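Local coordinates for tRNA (guanine(6)-N2)-methyltransferase (Thermus thermophilus, PDB 3TMA), which transfers a methyl group from S-adenosyl-L-methionine to the N2 atom of guanosine 6 in tRNA(Phe), at residues L33-L38 with E45-D50; A40-E45 with A61-E66; A93-A98 with G134-R139; H122-P127 with V156-E161. All coordinates share one frame; numbering follows the deposited sequence.

Contact 1 of 4, residues L33-L38 with E45-D50; sequences LLLEEL and EGAEVD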
loop_
_atom_site.group_PDB
_atom_site.type_symbol
_atom_site.label_atom_id
_atom_site.label_comp_id
_atom_site.label_asym_id
_atom_site.label_seq_id
_atom_site.Cartn_x
_atom_site.Cartn_y
_atom_site.Cartn_z
ATOM N N LEU A 33 -6.837 6.669 -4.417
ATOM C CA LEU A 33 -6.702 6.918 -2.971
ATOM C C LEU A 33 -5.323 7.536 -2.631
ATOM O O LEU A 33 -5.223 8.403 -1.781
ATOM C CB LEU A 33 -6.890 5.614 -2.177
ATOM C CG LEU A 33 -8.255 4.911 -2.199
ATOM C CD1 LEU A 33 -8.706 4.660 -3.655
ATOM C CD2 LEU A 33 -8.139 3.583 -1.469
ATOM N N LEU A 34 -4.324 7.015 -3.245
ATOM C CA LEU A 34 -3.006 7.603 -3.029
ATOM C C LEU A 34 -2.991 9.044 -3.511
ATOM O O LEU A 34 -2.399 9.931 -2.867
ATOM C CB LEU A 34 -1.954 6.786 -3.796
ATOM C CG LEU A 34 -0.549 7.395 -3.704
ATOM C CD1 LEU A 34 -0.072 7.489 -2.255
ATOM C CD2 LEU A 34 0.424 6.561 -4.534
ATOM N N LEU A 35 -3.658 9.294 -4.631
ATOM C CA LEU A 35 -3.748 10.654 -5.159
ATOM C C LEU A 35 -4.459 11.599 -4.172
ATOM O O LEU A 35 -3.998 12.720 -3.952
ATOM C CB LEU A 35 -4.462 10.663 -6.516
ATOM C CG LEU A 35 -4.799 12.022 -7.099
ATOM C CD1 LEU A 35 -3.509 12.783 -7.379
ATOM C CD2 LEU A 35 -5.678 11.884 -8.371
ATOM N N GLU A 36 -5.508 11.123 -3.519
ATOM C CA GLU A 36 -6.171 11.925 -2.474
ATOM C C GLU A 36 -5.259 12.249 -1.289
ATOM O O GLU A 36 -5.289 13.389 -0.764
ATOM C CB GLU A 36 -7.463 11.266 -1.982
ATOM C CG GLU A 36 -8.482 11.139 -3.105
ATOM C CD GLU A 36 -9.659 10.198 -2.799
ATOM O OE1 GLU A 36 -9.869 9.799 -1.626
ATOM O OE2 GLU A 36 -10.378 9.857 -3.770
ATOM N N GLU A 37 -4.543 11.232 -0.790
ATOM C CA GLU A 37 -3.537 11.480 0.289
ATOM C C GLU A 37 -2.472 12.497 -0.111
ATOM O O GLU A 37 -2.171 13.428 0.642
ATOM C CB GLU A 37 -2.867 10.168 0.749
ATOM C CG GLU A 37 -2.406 10.296 2.187
ATOM C CD GLU A 37 -1.696 9.055 2.735
ATOM O OE1 GLU A 37 -1.351 8.136 1.936
ATOM O OE2 GLU A 37 -1.456 9.028 3.966
ATOM N N LEU A 38 -1.878 12.322 -1.287
ATOM C CA LEU A 38 -0.871 13.264 -1.767
ATOM C C LEU A 38 -1.404 14.684 -1.938
ATOM O O LEU A 38 -0.722 15.684 -1.610
ATOM C CB LEU A 38 -0.241 12.783 -3.081
ATOM C CG LEU A 38 0.853 11.723 -2.979
ATOM C CD1 LEU A 38 1.053 11.009 -4.357
ATOM C CD2 LEU A 38 2.185 12.363 -2.508
ATOM N N GLU A 45 -1.767 21.868 -8.734
ATOM C CA GLU A 45 -2.235 21.166 -9.917
ATOM C C GLU A 45 -1.093 20.423 -10.634
ATOM O O GLU A 45 0.070 20.519 -10.236
ATOM C CB GLU A 45 -3.052 22.103 -10.842
ATOM C CG GLU A 45 -2.234 23.097 -11.728
ATOM C CD GLU A 45 -1.764 24.355 -10.997
ATOM O OE1 GLU A 45 -2.055 24.500 -9.789
ATOM O OE2 GLU A 45 -1.077 25.195 -11.632
ATOM N N GLY A 46 -1.437 19.636 -11.646
ATOM C CA GLY A 46 -0.436 18.896 -12.409
ATOM C C GLY A 46 -0.141 17.483 -11.903
ATOM O O GLY A 46 0.777 16.840 -12.396
ATOM N N ALA A 47 -0.930 16.958 -10.963
ATOM C CA ALA A 47 -0.737 15.553 -10.555
ATOM C C ALA A 47 -0.960 14.593 -11.728
ATOM O O ALA A 47 -1.824 14.852 -12.599
ATOM C CB ALA A 47 -1.630 15.196 -9.378
ATOM N N GLU A 48 -0.184 13.499 -11.767
ATOM C CA GLU A 48 -0.328 12.485 -12.813
ATOM C C GLU A 48 -0.517 11.098 -12.187
ATOM O O GLU A 48 0.127 10.783 -11.179
ATOM C CB GLU A 48 0.904 12.466 -13.708
ATOM C CG GLU A 48 1.141 13.799 -14.488
ATOM C CD GLU A 48 2.355 13.713 -15.435
ATOM O OE1 GLU A 48 3.239 12.849 -15.223
ATOM O OE2 GLU A 48 2.428 14.525 -16.380
ATOM N N VAL A 49 -1.422 10.306 -12.767
ATOM C CA VAL A 49 -1.773 8.945 -12.274
ATOM C C VAL A 49 -1.498 7.965 -13.409
ATOM O O VAL A 49 -1.857 8.213 -14.564
ATOM C CB VAL A 49 -3.289 8.872 -11.897
ATOM C CG1 VAL A 49 -3.743 7.420 -11.655
ATOM C CG2 VAL A 49 -3.565 9.732 -10.651
ATOM N N ASP A 50 -0.795 6.882 -13.120
ATOM C CA ASP A 50 -0.648 5.823 -14.129
ATOM C C ASP A 50 -1.627 4.695 -13.803
ATOM O O ASP A 50 -1.389 3.893 -12.894
ATOM C CB ASP A 50 0.811 5.290 -14.151
ATOM C CG ASP A 50 1.830 6.335 -14.627
ATOM O OD1 ASP A 50 1.434 7.339 -15.296
ATOM O OD2 ASP A 50 3.043 6.136 -14.361
#

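Contact 2 of 4, residues A40-E45 with A61-E66; sequences ALYPGE and AWVGEE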
loop_
_atom_site.group_PDB
_atom_site.type_symbol
_atom_site.label_atom_id
_atom_site.label_comp_id
_atom_site.label_asym_id
_atom_site.label_seq_id
_atom_site.Cartn_x
_atom_site.Cartn_y
_atom_site.Cartn_z
ATOM N N ALA A 40 -3.861 16.128 -0.410
ATOM C CA ALA A 40 -4.061 16.799 0.875
ATOM C C ALA A 40 -2.723 17.247 1.488
ATOM O O ALA A 40 -2.642 18.272 2.183
ATOM C CB ALA A 40 -4.842 15.903 1.836
ATOM N N LEU A 41 -1.660 16.504 1.190
ATOM C CA LEU A 41 -0.327 16.874 1.650
ATOM C C LEU A 41 0.243 18.038 0.811
ATOM O O LEU A 41 0.772 19.032 1.359
ATOM C CB LEU A 41 0.566 15.622 1.582
ATOM C CG LEU A 41 1.821 15.644 2.412
ATOM C CD1 LEU A 41 1.402 15.877 3.858
ATOM C CD2 LEU A 41 2.583 14.350 2.218
ATOM N N TYR A 42 0.069 17.956 -0.514
ATOM C CA TYR A 42 0.614 18.941 -1.439
ATOM C C TYR A 42 -0.460 19.469 -2.357
ATOM O O TYR A 42 -0.559 19.011 -3.490
ATOM C CB TYR A 42 1.677 18.301 -2.335
ATOM C CG TYR A 42 2.839 17.683 -1.610
ATOM C CD1 TYR A 42 3.691 18.460 -0.828
ATOM C CD2 TYR A 42 3.121 16.335 -1.741
ATOM C CE1 TYR A 42 4.786 17.904 -0.192
ATOM C CE2 TYR A 42 4.197 15.763 -1.085
ATOM C CZ TYR A 42 5.032 16.557 -0.323
ATOM O OH TYR A 42 6.112 15.989 0.325
ATOM N N PRO A 43 -1.226 20.489 -1.915
ATOM C CA PRO A 43 -2.216 21.070 -2.821
ATOM C C PRO A 43 -1.578 21.682 -4.047
ATOM O O PRO A 43 -0.448 22.154 -3.992
ATOM C CB PRO A 43 -2.870 22.170 -1.982
ATOM C CG PRO A 43 -2.635 21.758 -0.546
ATOM C CD PRO A 43 -1.255 21.106 -0.576
ATOM N N GLY A 44 -2.317 21.747 -5.136
ATOM C CA GLY A 44 -1.781 22.339 -6.357
ATOM C C GLY A 44 -2.109 21.441 -7.523
ATOM O O GLY A 44 -2.661 20.364 -7.323
ATOM N N GLU A 45 -1.767 21.868 -8.734
ATOM C CA GLU A 45 -2.235 21.166 -9.917
ATOM C C GLU A 45 -1.093 20.423 -10.634
ATOM O O GLU A 45 0.070 20.519 -10.236
ATOM C CB GLU A 45 -3.052 22.103 -10.842
ATOM C CG GLU A 45 -2.234 23.097 -11.728
ATOM C CD GLU A 45 -1.764 24.355 -10.997
ATOM O OE1 GLU A 45 -2.055 24.500 -9.789
ATOM O OE2 GLU A 45 -1.077 25.195 -11.632
ATOM N N ALA A 61 8.910 21.375 -6.206
ATOM C CA ALA A 61 10.203 22.087 -6.136
ATOM C C ALA A 61 11.072 21.556 -4.958
ATOM O O ALA A 61 12.276 21.823 -4.884
ATOM C CB ALA A 61 9.944 23.590 -5.989
ATOM N N TRP A 62 10.426 20.890 -4.003
ATOM C CA TRP A 62 11.097 20.368 -2.813
ATOM C C TRP A 62 10.263 19.257 -2.158
ATOM O O TRP A 62 9.019 19.313 -2.190
ATOM C CB TRP A 62 11.275 21.490 -1.783
ATOM C CG TRP A 62 12.236 21.118 -0.680
ATOM C CD1 TRP A 62 11.922 20.700 0.590
ATOM C CD2 TRP A 62 13.662 21.117 -0.765
ATOM N NE1 TRP A 62 13.081 20.480 1.312
ATOM C CE2 TRP A 62 14.160 20.710 0.498
ATOM C CE3 TRP A 62 14.570 21.434 -1.782
ATOM C CZ2 TRP A 62 15.530 20.627 0.776
ATOM C CZ3 TRP A 62 15.960 21.367 -1.494
ATOM C CH2 TRP A 62 16.412 20.966 -0.224
ATOM N N VAL A 63 10.942 18.233 -1.628
ATOM C CA VAL A 63 10.268 17.151 -0.899
ATOM C C VAL A 63 10.989 16.992 0.454
ATOM O O VAL A 63 12.194 16.758 0.487
ATOM C CB VAL A 63 10.292 15.777 -1.677
ATOM C CG1 VAL A 63 9.614 14.663 -0.833
ATOM C CG2 VAL A 63 9.601 15.881 -3.079
ATOM N N GLY A 64 10.285 17.217 1.544
ATOM C CA GLY A 64 10.862 16.965 2.879
ATOM C C GLY A 64 10.303 15.695 3.546
ATOM O O GLY A 64 9.814 14.792 2.868
ATOM N N GLU A 65 10.336 15.666 4.880
ATOM C CA GLU A 65 10.096 14.454 5.653
ATOM C C GLU A 65 8.605 14.176 5.704
ATOM O O GLU A 65 8.193 13.064 6.011
ATOM C CB GLU A 65 10.647 14.591 7.085
ATOM C CG GLU A 65 12.125 14.183 7.246
ATOM C CD GLU A 65 13.099 15.318 6.874
ATOM O OE1 GLU A 65 12.630 16.417 6.464
ATOM O OE2 GLU A 65 14.330 15.096 6.967
ATOM N N GLU A 66 7.816 15.198 5.416
ATOM C CA GLU A 66 6.369 15.098 5.374
ATOM C C GLU A 66 5.888 13.967 4.425
ATOM O O GLU A 66 4.889 13.286 4.704
ATOM C CB GLU A 66 5.753 16.483 5.025
ATOM C CG GLU A 66 5.784 16.929 3.507
ATOM C CD GLU A 66 7.131 17.488 3.051
ATOM O OE1 GLU A 66 7.955 17.821 3.936
ATOM O OE2 GLU A 66 7.404 17.531 1.812
#

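Contact 3 of 4, residues A93-A98 with G134-R139; sequences ALERAA and GEALHR. With PO4 (phosphate ion), chain B.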
loop_
_atom_site.group_PDB
_atom_site.type_symbol
_atom_site.label_atom_id
_atom_site.label_comp_id
_atom_site.label_asym_id
_atom_site.label_seq_id
_atom_site.Cartn_x
_atom_site.Cartn_y
_atom_site.Cartn_z
ATOM N N ALA A 93 22.478 9.556 -24.173
ATOM C CA ALA A 93 21.619 10.634 -23.701
ATOM C C ALA A 93 21.296 10.471 -22.216
ATOM O O ALA A 93 21.319 11.450 -21.475
ATOM C CB ALA A 93 20.362 10.720 -24.529
ATOM N N LEU A 94 21.059 9.231 -21.761
ATOM C CA LEU A 94 20.812 8.978 -20.336
ATOM C C LEU A 94 22.026 9.325 -19.488
ATOM O O LEU A 94 21.886 9.856 -18.378
ATOM C CB LEU A 94 20.386 7.523 -20.055
ATOM C CG LEU A 94 19.015 7.098 -20.611
ATOM C CD1 LEU A 94 18.883 5.584 -20.650
ATOM C CD2 LEU A 94 17.852 7.703 -19.814
ATOM N N GLU A 95 23.209 8.921 -19.961
ATOM C CA GLU A 95 24.452 9.187 -19.228
ATOM C C GLU A 95 24.662 10.701 -19.096
ATOM O O GLU A 95 24.919 11.192 -17.991
ATOM C CB GLU A 95 25.628 8.556 -19.977
ATOM C CG GLU A 95 26.961 8.684 -19.287
ATOM C CD GLU A 95 28.134 8.549 -20.279
ATOM O OE1 GLU A 95 27.958 7.850 -21.314
ATOM O OE2 GLU A 95 29.201 9.196 -20.051
ATOM N N ARG A 96 24.481 11.435 -20.198
ATOM C CA ARG A 96 24.556 12.904 -20.160
ATOM C C ARG A 96 23.513 13.567 -19.257
ATOM O O ARG A 96 23.848 14.512 -18.545
ATOM C CB ARG A 96 24.493 13.524 -21.570
ATOM C CG ARG A 96 25.739 13.209 -22.427
ATOM C CD ARG A 96 25.605 13.705 -23.886
ATOM N NE ARG A 96 25.902 12.605 -24.806
ATOM C CZ ARG A 96 25.043 12.113 -25.690
ATOM N NH1 ARG A 96 23.848 12.682 -25.876
ATOM N NH2 ARG A 96 25.405 11.086 -26.432
ATOM N N ALA A 97 22.263 13.094 -19.308
ATOM C CA ALA A 97 21.232 13.563 -18.390
ATOM C C ALA A 97 21.620 13.327 -16.928
ATOM O O ALA A 97 21.418 14.212 -16.095
ATOM C CB ALA A 97 19.915 12.868 -18.666
ATOM N N ALA A 98 22.082 12.117 -16.592
ATOM C CA ALA A 98 22.491 11.833 -15.196
ATOM C C ALA A 98 23.614 12.765 -14.723
ATOM O O ALA A 98 23.586 13.261 -13.573
ATOM C CB ALA A 98 22.952 10.373 -15.044
ATOM N N GLY A 134 25.654 4.034 -13.802
ATOM C CA GLY A 134 26.465 3.741 -12.626
ATOM C C GLY A 134 27.954 4.009 -12.783
ATOM O O GLY A 134 28.580 4.579 -11.881
ATOM N N GLU A 135 28.534 3.604 -13.913
ATOM C CA GLU A 135 29.957 3.844 -14.125
ATOM C C GLU A 135 30.238 5.322 -14.304
ATOM O O GLU A 135 31.246 5.790 -13.790
ATOM C CB GLU A 135 30.549 3.020 -15.286
ATOM C CG GLU A 135 30.583 1.518 -14.948
ATOM C CD GLU A 135 31.196 0.638 -16.030
ATOM O OE1 GLU A 135 31.226 1.030 -17.239
ATOM O OE2 GLU A 135 31.630 -0.477 -15.658
ATOM N N ALA A 136 29.294 6.063 -14.913
ATOM C CA ALA A 136 29.457 7.525 -15.079
ATOM C C ALA A 136 29.427 8.215 -13.711
ATOM O O ALA A 136 30.285 9.094 -13.410
ATOM C CB ALA A 136 28.361 8.120 -15.996
ATOM N N LEU A 137 28.481 7.798 -12.863
ATOM C CA LEU A 137 28.417 8.359 -11.512
ATOM C C LEU A 137 29.596 7.969 -10.651
ATOM O O LEU A 137 30.082 8.792 -9.864
ATOM C CB LEU A 137 27.071 8.064 -10.805
ATOM C CG LEU A 137 25.866 8.710 -11.486
ATOM C CD1 LEU A 137 24.487 8.178 -10.916
ATOM C CD2 LEU A 137 25.953 10.214 -11.445
ATOM N N HIS A 138 30.024 6.711 -10.729
ATOM C CA HIS A 138 31.150 6.250 -9.927
ATOM C C HIS A 138 32.383 7.066 -10.309
ATOM O O HIS A 138 33.211 7.458 -9.455
ATOM C CB HIS A 138 31.407 4.745 -10.166
ATOM C CG HIS A 138 32.711 4.253 -9.619
ATOM N ND1 HIS A 138 32.979 4.205 -8.267
ATOM C CD2 HIS A 138 33.833 3.818 -10.240
ATOM C CE1 HIS A 138 34.217 3.769 -8.080
ATOM N NE2 HIS A 138 34.757 3.535 -9.260
ATOM N N ARG A 139 32.527 7.328 -11.600
ATOM C CA ARG A 139 33.683 8.097 -12.069
ATOM C C ARG A 139 33.647 9.571 -11.634
ATOM O O ARG A 139 34.687 10.171 -11.334
ATOM C CB ARG A 139 33.816 7.935 -13.580
ATOM C CG ARG A 139 34.749 8.979 -14.231
ATOM C CD ARG A 139 34.100 9.507 -15.519
ATOM N NE ARG A 139 34.292 8.540 -16.588
ATOM C CZ ARG A 139 33.371 8.224 -17.492
ATOM N NH1 ARG A 139 32.182 8.808 -17.464
ATOM N NH2 ARG A 139 33.641 7.324 -18.427
HETATM P P PO4 B . 31.525 6.477 -21.460
HETATM O O1 PO4 B . 32.606 7.418 -21.956
HETATM O O2 PO4 B . 31.948 5.047 -21.734
HETATM O O3 PO4 B . 31.301 6.616 -19.969
HETATM O O4 PO4 B . 30.236 6.777 -22.195
#

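Contact 4 of 4, residues H122-P127 with V156-E161; sequences HPFTSP and VDVRGE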
loop_
_atom_site.group_PDB
_atom_site.type_symbol
_atom_site.label_atom_id
_atom_site.label_comp_id
_atom_site.label_asym_id
_atom_site.label_seq_id
_atom_site.Cartn_x
_atom_site.Cartn_y
_atom_site.Cartn_z
ATOM N N HIS A 122 12.592 -1.257 -26.421
ATOM C CA HIS A 122 13.804 -0.434 -26.554
ATOM C C HIS A 122 14.934 -1.325 -27.050
ATOM O O HIS A 122 14.932 -2.513 -26.757
ATOM C CB HIS A 122 14.184 0.170 -25.203
ATOM C CG HIS A 122 13.121 1.048 -24.629
ATOM N ND1 HIS A 122 12.323 0.659 -23.573
ATOM C CD2 HIS A 122 12.679 2.271 -25.007
ATOM C CE1 HIS A 122 11.446 1.614 -23.314
ATOM N NE2 HIS A 122 11.634 2.599 -24.177
ATOM N N PRO A 123 15.896 -0.761 -27.805
ATOM C CA PRO A 123 17.022 -1.577 -28.261
ATOM C C PRO A 123 18.089 -1.846 -27.176
ATOM O O PRO A 123 19.119 -2.442 -27.480
ATOM C CB PRO A 123 17.605 -0.742 -29.408
ATOM C CG PRO A 123 17.404 0.667 -28.928
ATOM C CD PRO A 123 16.054 0.656 -28.195
ATOM N N PHE A 124 17.819 -1.496 -25.919
ATOM C CA PHE A 124 18.775 -1.757 -24.825
ATOM C C PHE A 124 18.032 -2.434 -23.659
ATOM O O PHE A 124 16.808 -2.305 -23.554
ATOM C CB PHE A 124 19.398 -0.443 -24.326
ATOM C CG PHE A 124 18.377 0.611 -23.956
ATOM C CD1 PHE A 124 17.767 0.600 -22.710
ATOM C CD2 PHE A 124 18.009 1.589 -24.873
ATOM C CE1 PHE A 124 16.809 1.549 -22.375
ATOM C CE2 PHE A 124 17.052 2.537 -24.559
ATOM C CZ PHE A 124 16.463 2.532 -23.301
ATOM N N THR A 125 18.776 -3.073 -22.748
ATOM C CA THR A 125 18.187 -3.677 -21.550
ATOM C C THR A 125 18.416 -2.831 -20.304
ATOM O O THR A 125 19.275 -1.924 -20.296
ATOM C CB THR A 125 18.817 -5.074 -21.303
ATOM O OG1 THR A 125 20.217 -4.897 -21.033
ATOM C CG2 THR A 125 18.623 -5.998 -22.554
ATOM N N SER A 126 17.718 -3.169 -19.220
ATOM C CA SER A 126 17.872 -2.428 -17.969
ATOM C C SER A 126 19.294 -2.545 -17.386
ATOM O O SER A 126 19.869 -1.548 -16.966
ATOM C CB SER A 126 16.831 -2.877 -16.937
ATOM O OG SER A 126 15.544 -2.514 -17.410
ATOM N N PRO A 127 19.870 -3.764 -17.377
ATOM C CA PRO A 127 21.271 -3.856 -16.941
ATOM C C PRO A 127 22.237 -2.952 -17.737
ATOM O O PRO A 127 23.155 -2.392 -17.132
ATOM C CB PRO A 127 21.610 -5.333 -17.140
ATOM C CG PRO A 127 20.320 -6.014 -16.930
ATOM C CD PRO A 127 19.300 -5.098 -17.619
ATOM N N VAL A 156 16.531 4.995 -12.581
ATOM C CA VAL A 156 16.304 5.426 -13.945
ATOM C C VAL A 156 15.145 4.597 -14.497
ATOM O O VAL A 156 15.201 3.352 -14.489
ATOM C CB VAL A 156 17.546 5.160 -14.839
ATOM C CG1 VAL A 156 17.289 5.681 -16.300
ATOM C CG2 VAL A 156 18.821 5.815 -14.225
ATOM N N ASP A 157 14.046 5.244 -14.874
ATOM C CA ASP A 157 12.911 4.476 -15.405
ATOM C C ASP A 157 12.659 4.977 -16.812
ATOM O O ASP A 157 12.457 6.197 -17.015
ATOM C CB ASP A 157 11.635 4.688 -14.585
ATOM C CG ASP A 157 11.662 3.989 -13.211
ATOM O OD1 ASP A 157 12.746 3.801 -12.613
ATOM O OD2 ASP A 157 10.572 3.649 -12.715
ATOM N N VAL A 158 12.627 4.050 -17.765
ATOM C CA VAL A 158 12.331 4.396 -19.138
ATOM C C VAL A 158 10.932 3.883 -19.473
ATOM O O VAL A 158 10.631 2.692 -19.303
ATOM C CB VAL A 158 13.379 3.804 -20.122
ATOM C CG1 VAL A 158 13.069 4.257 -21.566
ATOM C CG2 VAL A 158 14.805 4.242 -19.733
ATOM N N ARG A 159 10.047 4.796 -19.857
ATOM C CA ARG A 159 8.651 4.423 -20.086
ATOM C C ARG A 159 8.230 4.947 -21.436
ATOM O O ARG A 159 8.062 6.153 -21.627
ATOM C CB ARG A 159 7.745 4.960 -18.979
ATOM C CG ARG A 159 8.385 4.954 -17.571
ATOM C CD ARG A 159 7.350 4.831 -16.491
ATOM N NE ARG A 159 7.942 4.596 -15.165
ATOM C CZ ARG A 159 7.705 5.324 -14.076
ATOM N NH1 ARG A 159 6.890 6.382 -14.132
ATOM N NH2 ARG A 159 8.310 5.011 -12.926
ATOM N N GLY A 160 8.100 4.042 -22.390
ATOM C CA GLY A 160 7.854 4.450 -23.779
ATOM C C GLY A 160 8.987 5.337 -24.249
ATOM O O GLY A 160 10.151 4.937 -24.188
ATOM N N GLU A 161 8.649 6.550 -24.691
ATOM C CA GLU A 161 9.644 7.476 -25.207
ATOM C C GLU A 161 10.262 8.411 -24.146
ATOM O O GLU A 161 11.238 9.104 -24.444
ATOM C CB GLU A 161 9.072 8.326 -26.352
ATOM C CG GLU A 161 8.117 7.597 -27.318
#

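Contact 1 of 4, residues L33-L38 with E45-D50
In the N-terminal ferredoxin-like region, helix 31-41 packs on a sheet with strand 48-50 at one edge, and Leu35 meets Ala47 and Val49 where the helix reaches that edge. CD1 of Leu35 lies 3.7 Å from CB of Ala47, while its CD2 lies 3.8 Å from CG2 of Val49, so the forked end of the leucine touches two residues two positions apart. Between them, the CB of Glu48 points away from the helix, and its carboxylate forms salt bridges with Arg57 and Arg82. The contact is shallow, burying only 115 Å², and has no hydrogen bond; Leu35 belongs to an apolar face of the helix, with Leu34 and Leu38, that also packs on Val56 of the next strand. Leucine gives the reach that a helix needs to touch a strand whose nearest CA, that of Val49, is 7.6 Å from its own. Alanine is small enough to take the leucine methyl close to its backbone. Leu35 and Val49 cross at about a right angle, and with CG1 of Val49 trans to the backbone N (chi1 169°), it is the other methyl, CG2, that meets Leu35 CD2.

Contact 2 of 4, residues A40-E45 with A61-E66
Glu66 and Tyr42 carry this contact, with Leu41 packing alongside, where the end of helix 31-41 meets the loop between strands 55-59 and 76-84. Tyr42 is the first residue to leave the helix, and its long side chain spans the gap to put OH 2.5 Å from OE2 of Glu66, a short hydrogen bond donated by the phenol. The oxygen sits at the ring edge, near its plane, whereas the carboxylate stands almost perpendicular to the ring, 89° apart. Glu66 folds back to get there: chi1 of 78° sets CG between the backbone N and carbonyl carbon, and a second bend at chi2 returns the acid group toward its own loop. There Gly64 N donates to the same OE2 over 2.9 Å on the syn side, while Tyr42 OH comes from the anti side. Beside this polar pair, CD2 of Leu41 lies 3.6 Å from the carbonyl O of Glu66, and CG of Leu41 sits over one face of the tyrosine ring. Two donors on one oxygen restrain the carboxylate and would probably favour its ionised form; through them Glu66 links the residue after the helix to Gly64 of its own loop.

Contact 3 of 4, residues A93-A98 with G134-R139
Helices 90-99 and 126-141 of the THUMP domain run side by side, and Glu95 meets Ala136 where their CA atoms come within 6.7 Å. The segments' axes approach to 9.7 Å and cross at -33°, nearly in the same direction. The tight part is apolar. CB of Ala136 points at the neighbouring helix and lies 3.6 Å from CG of Glu95, so the aliphatic part of the acid packs on the alanine methyl while its carboxylate lies farther out. Further along, small Ala98 faces the same gap, and Leu137 CD2 reaches toward its carbonyl O. Alanines suit these inner positions because they let the two backbones come near; Leu137 lies on the side that faces the sheet.

The outer side is looser and polar. Glu95, with CG trans to its backbone N (chi1 -177°) and the chain extended beyond it, brings its carboxylate to a phosphate ion that probably came from the crystallisation liquor. OE1 of Glu95 is 2.7 Å from O4 of the phosphate. Arg139 bends at chi2 and chi3 to bring its guanidinium edge to the same anion: NH2 donates to phosphate O3 over 2.9 Å in a fairly straight bond (164°), with a weak second bond from NH1. NH1 also forms a long salt bridge with OE2 of Glu95, at 4.0 Å.

On the sheet side, Leu94 touches Ala163 and Val156, Ala98 rests on Leu165 and Leu137 on Val154, so the helix pair packs on strands 152-159 and 162-168.

Contact 4 of 4, residues H122-P127 with V156-E161
The loop leading into helix 126-141 passes the end of strand 152-159, with the CA atoms of His122 and Gly160 8.2 Å apart, and Gly160 turns the chain at a positive phi, which favours glycine. His122 makes the main link. Its NE2 donates to the carbonyl O of Gly160 over 2.8 Å, an almost perfectly straight bond of 177° with the acceptor in the ring plane, though the donor is tilted somewhat from the carbonyl plane. One face of the same imidazole receives a methyl: CG1 of Val158 stands 3.8 Å from the ring centroid in a CH-pi contact. The histidine thus offers an edge to a polar partner and a face to an apolar one, which suits a position at the border of the core. Phe124 packs against His122, CB of His122 lying over one face of its ring, toward the rim, and its edge meets CG1 of Val158, 4.2 Å from CZ. A chi1 of 53° sets CG of Phe124 between the backbone N and the carbonyl carbon, and the ring packs on Leu91 of helix 90-99 and Val129. Beta-branched Val158 suits the strand, where backbone bonds to Arg117 and Glu119 hold it next to strand 112-119 in this beta-alpha-beta unit. NE2 acts as the N-H donor, which a neutral imidazole can do, so the bond does not by itself call for a charged ring; with Val158 CG1 over a face, it restrains the ring's rotation.

Contacts 1 and 2 both use helix 31-41, the first along its flank and the second at its C-terminal end, and their centres lie 11 Å apart. Contacts 3 and 4 share helix 126-141 in the THUMP domain and touch through Leu94 and Val156. Contact 3 is the most buried of the set, contact 1 a surface contact, and contacts 2 and 4 are partly buried. The chemistry follows: methyls alone at contact 1, a single short or straight side-chain hydrogen bond beside apolar groups at contacts 2 and 4, and at contact 3 apolar packing on the sheet side with charged groups on the outer side. Contacts 1 and 4 reach the same sheet, joined by a long, weak ion pair between Asp50 and Arg159.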